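PDB 4RLC: outer membrane porin F, which forms a small beta-barrel in the outer membrane of Pseudomonas aeruginosa and probably lets small molecules pass across it. Local coordinates for residues Y102-L107 and S147-Y152; H80-S85 and Q120-M125. All blocks are in the same frame, centred on the assembly; numbering follows the deposited sequence.

Contact 1: Y102-L107 and S147-Y152; sequences YVSAGL and SLDGQY
Tyr102 reaches from one strand to the next but one, and its phenol oxygen lands on Ser147. At the start of the side chain, CB sets the ring off between the backbone N and the carbonyl carbon (chi1 72°), which turns it in among the neighbours of residues 102-107. The side chain touches Lys135 of strand 120-137 and Ile89 of strand 80-91 on its way. One ring carbon, CE1, lies 3.3 Å from the oxygen of water 1, which sits at the ring edge and in its plane. Only the tip crosses. Tyr102 OH stands 3.2 Å from Ser147 CB and 3.8 Å from Ser147 CA; Ser147 CB is almost straight ahead of the Tyr102 CZ-OH bond, with an angle of 162° at Tyr102 OH between Tyr102 CZ and Ser147 CB. The serine hydroxyl is turned elsewhere, to a weak hydrogen bond from Ser147 OG to Gly168 O on the next strand.

The two segments belong to alternate strands of an eight-stranded antiparallel barrel and therefore run in the same direction, with strand 120-137 filling the space between them. Their CA atoms are 9.1 Å apart at Tyr102 and Ser147 and 8.6 Å apart at Ser104 and Asp149, too far for backbone pairing, so the meeting depends on side chains and solvent.

Water 1 makes the polar link. It is hydrogen-bonded to Tyr102 OH at 2.6 Å and donates to Asp149 OD1 at 2.7 Å, with an angle of 153° at the water between the two oxygens. The other carboxylate oxygen, Asp149 OD2, forms a salt bridge with Lys28, so the aspartate is gripped at both oxygens and probably stays charged. Ser104 OG approaches the same carboxylate loosely, 4.4 Å from Asp149 OD1.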
# COMPACT_ATOMS: atom_id res chain seq x y z
N TYR A 102 -11.21 -1.58 -5.39
CA TYR A 102 -10.93 -2.43 -4.27
C TYR A 102 -11.06 -1.74 -2.93
O TYR A 102 -11.03 -0.52 -2.80
CB TYR A 102 -9.47 -3.00 -4.43
CG TYR A 102 -8.37 -1.97 -4.21
CD1 TYR A 102 -7.95 -1.64 -2.93
CD2 TYR A 102 -7.77 -1.25 -5.29
CE1 TYR A 102 -7.00 -0.64 -2.72
CE2 TYR A 102 -6.83 -0.28 -5.06
CZ TYR A 102 -6.44 0.00 -3.80
OH TYR A 102 -5.55 1.00 -3.55
N VAL A 103 -11.19 -2.58 -1.92
CA VAL A 103 -11.06 -2.17 -0.52
C VAL A 103 -10.01 -3.08 0.18
O VAL A 103 -9.77 -4.17 -0.24
CB VAL A 103 -12.40 -2.23 0.22
CG1 VAL A 103 -13.37 -1.24 -0.37
CG2 VAL A 103 -13.02 -3.62 0.23
N SER A 104 -9.33 -2.54 1.18
CA SER A 104 -8.26 -3.24 1.82
C SER A 104 -8.16 -2.89 3.29
O SER A 104 -8.68 -1.87 3.75
CB SER A 104 -6.90 -2.96 1.18
OG SER A 104 -6.57 -1.67 1.34
N ALA A 105 -7.59 -3.85 4.02
CA ALA A 105 -7.30 -3.66 5.45
C ALA A 105 -6.08 -4.48 5.82
O ALA A 105 -5.81 -5.49 5.23
CB ALA A 105 -8.48 -4.10 6.31
N GLY A 106 -5.33 -4.01 6.81
CA GLY A 106 -4.08 -4.71 7.13
C GLY A 106 -3.42 -4.09 8.34
O GLY A 106 -3.99 -3.27 9.07
N LEU A 107 -2.21 -4.56 8.60
CA LEU A 107 -1.42 -4.09 9.68
C LEU A 107 -0.06 -3.65 9.12
O LEU A 107 0.46 -4.23 8.16
CB LEU A 107 -1.17 -5.26 10.61
CG LEU A 107 -2.37 -5.74 11.44
CD1 LEU A 107 -1.91 -6.98 12.22
CD2 LEU A 107 -2.86 -4.65 12.36
N SER A 147 -5.10 5.36 -5.15
CA SER A 147 -5.44 4.81 -3.83
C SER A 147 -5.67 5.90 -2.78
O SER A 147 -5.07 6.99 -2.87
CB SER A 147 -4.21 3.92 -3.36
OG SER A 147 -2.97 4.64 -3.26
N LEU A 148 -6.48 5.57 -1.77
CA LEU A 148 -6.62 6.31 -0.52
C LEU A 148 -6.39 5.35 0.62
O LEU A 148 -6.96 4.26 0.60
CB LEU A 148 -8.06 6.82 -0.39
CG LEU A 148 -8.48 7.84 -1.42
CD1 LEU A 148 -9.96 8.16 -1.23
CD2 LEU A 148 -7.62 9.11 -1.32
N ASP A 149 -5.49 5.67 1.55
CA ASP A 149 -5.21 4.77 2.63
C ASP A 149 -5.22 5.58 3.94
O ASP A 149 -4.63 6.64 3.97
CB ASP A 149 -3.81 4.12 2.47
CG ASP A 149 -3.70 3.20 1.25
OD1 ASP A 149 -4.25 2.08 1.34
OD2 ASP A 149 -3.03 3.54 0.21
N GLY A 150 -5.83 5.04 4.99
CA GLY A 150 -5.75 5.56 6.39
C GLY A 150 -4.93 4.62 7.29
O GLY A 150 -5.13 3.37 7.27
N GLN A 151 -4.05 5.21 8.10
CA GLN A 151 -3.31 4.47 9.07
C GLN A 151 -3.67 4.99 10.44
O GLN A 151 -3.79 6.21 10.65
CB GLN A 151 -1.81 4.61 8.87
CG GLN A 151 -1.32 4.28 7.48
CD GLN A 151 0.09 4.78 7.31
OE1 GLN A 151 1.04 4.04 7.50
NE2 GLN A 151 0.24 6.06 7.00
N TYR A 152 -3.96 4.05 11.31
CA TYR A 152 -4.47 4.35 12.65
C TYR A 152 -3.55 3.80 13.71
O TYR A 152 -3.21 2.64 13.70
CB TYR A 152 -5.87 3.78 12.84
CG TYR A 152 -6.85 4.57 12.08
CD1 TYR A 152 -7.12 4.26 10.71
CD2 TYR A 152 -7.49 5.64 12.67
CE1 TYR A 152 -8.01 5.04 10.00
CE2 TYR A 152 -8.35 6.44 11.94
CZ TYR A 152 -8.63 6.10 10.61
OH TYR A 152 -9.50 6.91 9.92
O HOH W 1 -5.49 1.69 -1.00

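Contact 2: H80-S85 and Q120-M125; sequences HGNLTS and QGRQQM
Arg122 leans across an intervening strand until its guanidinium meets the backbone of His80 and Gly81. Its conformation explains the reach. CG lies opposite the backbone N (chi1 180°), the chain then turns sharply at the next bond (chi2 76°), and beyond that it runs on extended, carrying the charged end over towards residues 80-85. There the edge of the guanidinium faces the strand: Arg122 NH1 is 4.2 Å from His80 O and 4.4 Å from Gly81 CA, and both atoms lie near the plane of the group. At 4.2 Å the carbonyl offers an electrostatic attraction at most; Arg122 NH1 makes a weak hydrogen bond with Thr113 OG1.

Gly81 presents its CA to the guanidinium edge; its backbone angles leave no room for a CB beside His80 O. Asn82 has its amide carbon tucked between the backbone N and the carbonyl carbon. Its ND2 comes within 4.3 Å of Arg122 NH2, obliquely to the guanidinium plane. Two donor nitrogens gain nothing from this approach; the amide is directed instead by its oxygen, which accepts a hydrogen bond from Asn111 ND2. His80 swings its imidazole away, leaving its carbonyl to make the contact.

Arg122 is on the surface and also touches a crystal neighbour, so its pose may owe something to the lattice.

The segments run nearly parallel, 4° between their directions, with axes 9.3 Å apart at closest, as next-but-one strands of an antiparallel barrel do. The gap is occupied by strand 98-115, which supplies Asn111 and Thr113 and bonds through its backbone to His80 and Asn82, while strand 56-66 flanks 80-85 beyond, pairing with Gly81 and Leu83.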
# COMPACT_ATOMS: atom_id res chain seq x y z
N HIS A 80 13.61 10.25 8.61
CA HIS A 80 13.95 9.10 7.80
C HIS A 80 13.07 8.00 8.34
O HIS A 80 12.76 7.97 9.53
CB HIS A 80 15.40 8.70 8.00
CG HIS A 80 16.35 9.33 7.03
ND1 HIS A 80 16.96 10.55 7.26
CD2 HIS A 80 16.83 8.90 5.84
CE1 HIS A 80 17.75 10.84 6.24
NE2 HIS A 80 17.70 9.86 5.37
N GLY A 81 12.64 7.12 7.48
CA GLY A 81 12.07 5.91 7.99
C GLY A 81 11.39 5.08 6.96
O GLY A 81 11.53 5.31 5.73
N ASN A 82 10.64 4.12 7.45
CA ASN A 82 10.07 3.14 6.53
C ASN A 82 8.82 2.53 7.11
O ASN A 82 8.50 2.75 8.31
CB ASN A 82 11.08 2.08 6.15
CG ASN A 82 11.65 1.38 7.36
OD1 ASN A 82 10.92 0.73 8.10
ND2 ASN A 82 12.92 1.63 7.66
N LEU A 83 8.09 1.90 6.24
CA LEU A 83 6.82 1.28 6.58
C LEU A 83 6.70 -0.08 5.90
O LEU A 83 6.80 -0.15 4.64
CB LEU A 83 5.69 2.21 6.15
CG LEU A 83 4.25 1.81 6.50
CD1 LEU A 83 4.06 2.15 7.95
CD2 LEU A 83 3.22 2.60 5.70
N THR A 84 6.45 -1.14 6.66
CA THR A 84 6.26 -2.46 6.11
C THR A 84 4.84 -2.87 6.38
O THR A 84 4.41 -2.75 7.53
CB THR A 84 7.19 -3.43 6.77
OG1 THR A 84 8.53 -2.88 6.74
CG2 THR A 84 7.07 -4.79 6.13
N SER A 85 4.12 -3.40 5.40
CA SER A 85 2.71 -3.63 5.61
C SER A 85 2.25 -4.95 5.01
O SER A 85 2.80 -5.42 4.00
CB SER A 85 1.98 -2.48 4.94
OG SER A 85 0.63 -2.53 5.18
N GLN A 120 17.23 13.89 19.06
CA GLN A 120 17.05 12.90 18.02
C GLN A 120 16.38 11.68 18.63
O GLN A 120 16.39 11.49 19.85
CB GLN A 120 18.38 12.50 17.45
CG GLN A 120 19.36 11.95 18.44
CD GLN A 120 20.50 11.23 17.77
OE1 GLN A 120 21.68 11.47 18.07
NE2 GLN A 120 20.16 10.32 16.86
N GLY A 121 15.78 10.88 17.80
CA GLY A 121 15.30 9.61 18.33
C GLY A 121 14.81 8.70 17.28
O GLY A 121 14.84 9.01 16.08
N ARG A 122 14.28 7.59 17.76
CA ARG A 122 13.85 6.54 16.89
C ARG A 122 12.63 5.94 17.50
O ARG A 122 12.56 5.74 18.70
CB ARG A 122 14.94 5.47 16.81
CG ARG A 122 14.64 4.27 15.93
CD ARG A 122 14.78 4.61 14.45
NE ARG A 122 14.90 3.48 13.51
CZ ARG A 122 14.67 3.53 12.18
NH1 ARG A 122 14.26 4.64 11.57
NH2 ARG A 122 14.84 2.44 11.43
N GLN A 123 11.71 5.54 16.65
CA GLN A 123 10.45 5.05 17.15
C GLN A 123 9.98 3.97 16.23
O GLN A 123 10.19 4.03 15.02
CB GLN A 123 9.47 6.21 17.30
CG GLN A 123 8.37 6.40 16.29
CD GLN A 123 7.06 6.82 16.95
OE1 GLN A 123 7.01 7.11 18.15
NE2 GLN A 123 5.98 6.87 16.16
N GLN A 124 9.40 2.93 16.80
CA GLN A 124 8.83 1.85 16.03
C GLN A 124 7.39 1.77 16.47
O GLN A 124 7.14 1.78 17.68
CB GLN A 124 9.46 0.56 16.45
CG GLN A 124 10.85 0.35 15.93
CD GLN A 124 11.41 -0.98 16.36
OE1 GLN A 124 10.67 -1.95 16.52
NE2 GLN A 124 12.72 -1.03 16.54
N MET A 125 6.46 1.56 15.55
CA MET A 125 5.06 1.55 15.93
C MET A 125 4.28 0.58 15.04
O MET A 125 4.61 0.45 13.87
CB MET A 125 4.58 2.95 15.76
CG MET A 125 3.17 3.19 16.11
SD MET A 125 2.68 4.90 15.77
CE MET A 125 1.27 4.91 16.87

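How the contacts relate
Both contacts skip one strand of the same barrel, and they interleave: strand 98-115 carries 102-107 of contact 1 and fills the gap of contact 2, whereas strand 120-137 carries 120-125 and fills the gap of contact 1. Their centres lie about 19 Å apart, contact 1 about 7 Å and contact 2 about 16 Å from the centre of the chain. They meet where Gln151 OE1 packs 3.2 Å from Leu83 CD2, and where Ser85 OG lies 3.4 Å from Leu107 O. Bound C8E detergent touches both: Tyr102 and Leu148 in contact 1, Thr84 in contact 2.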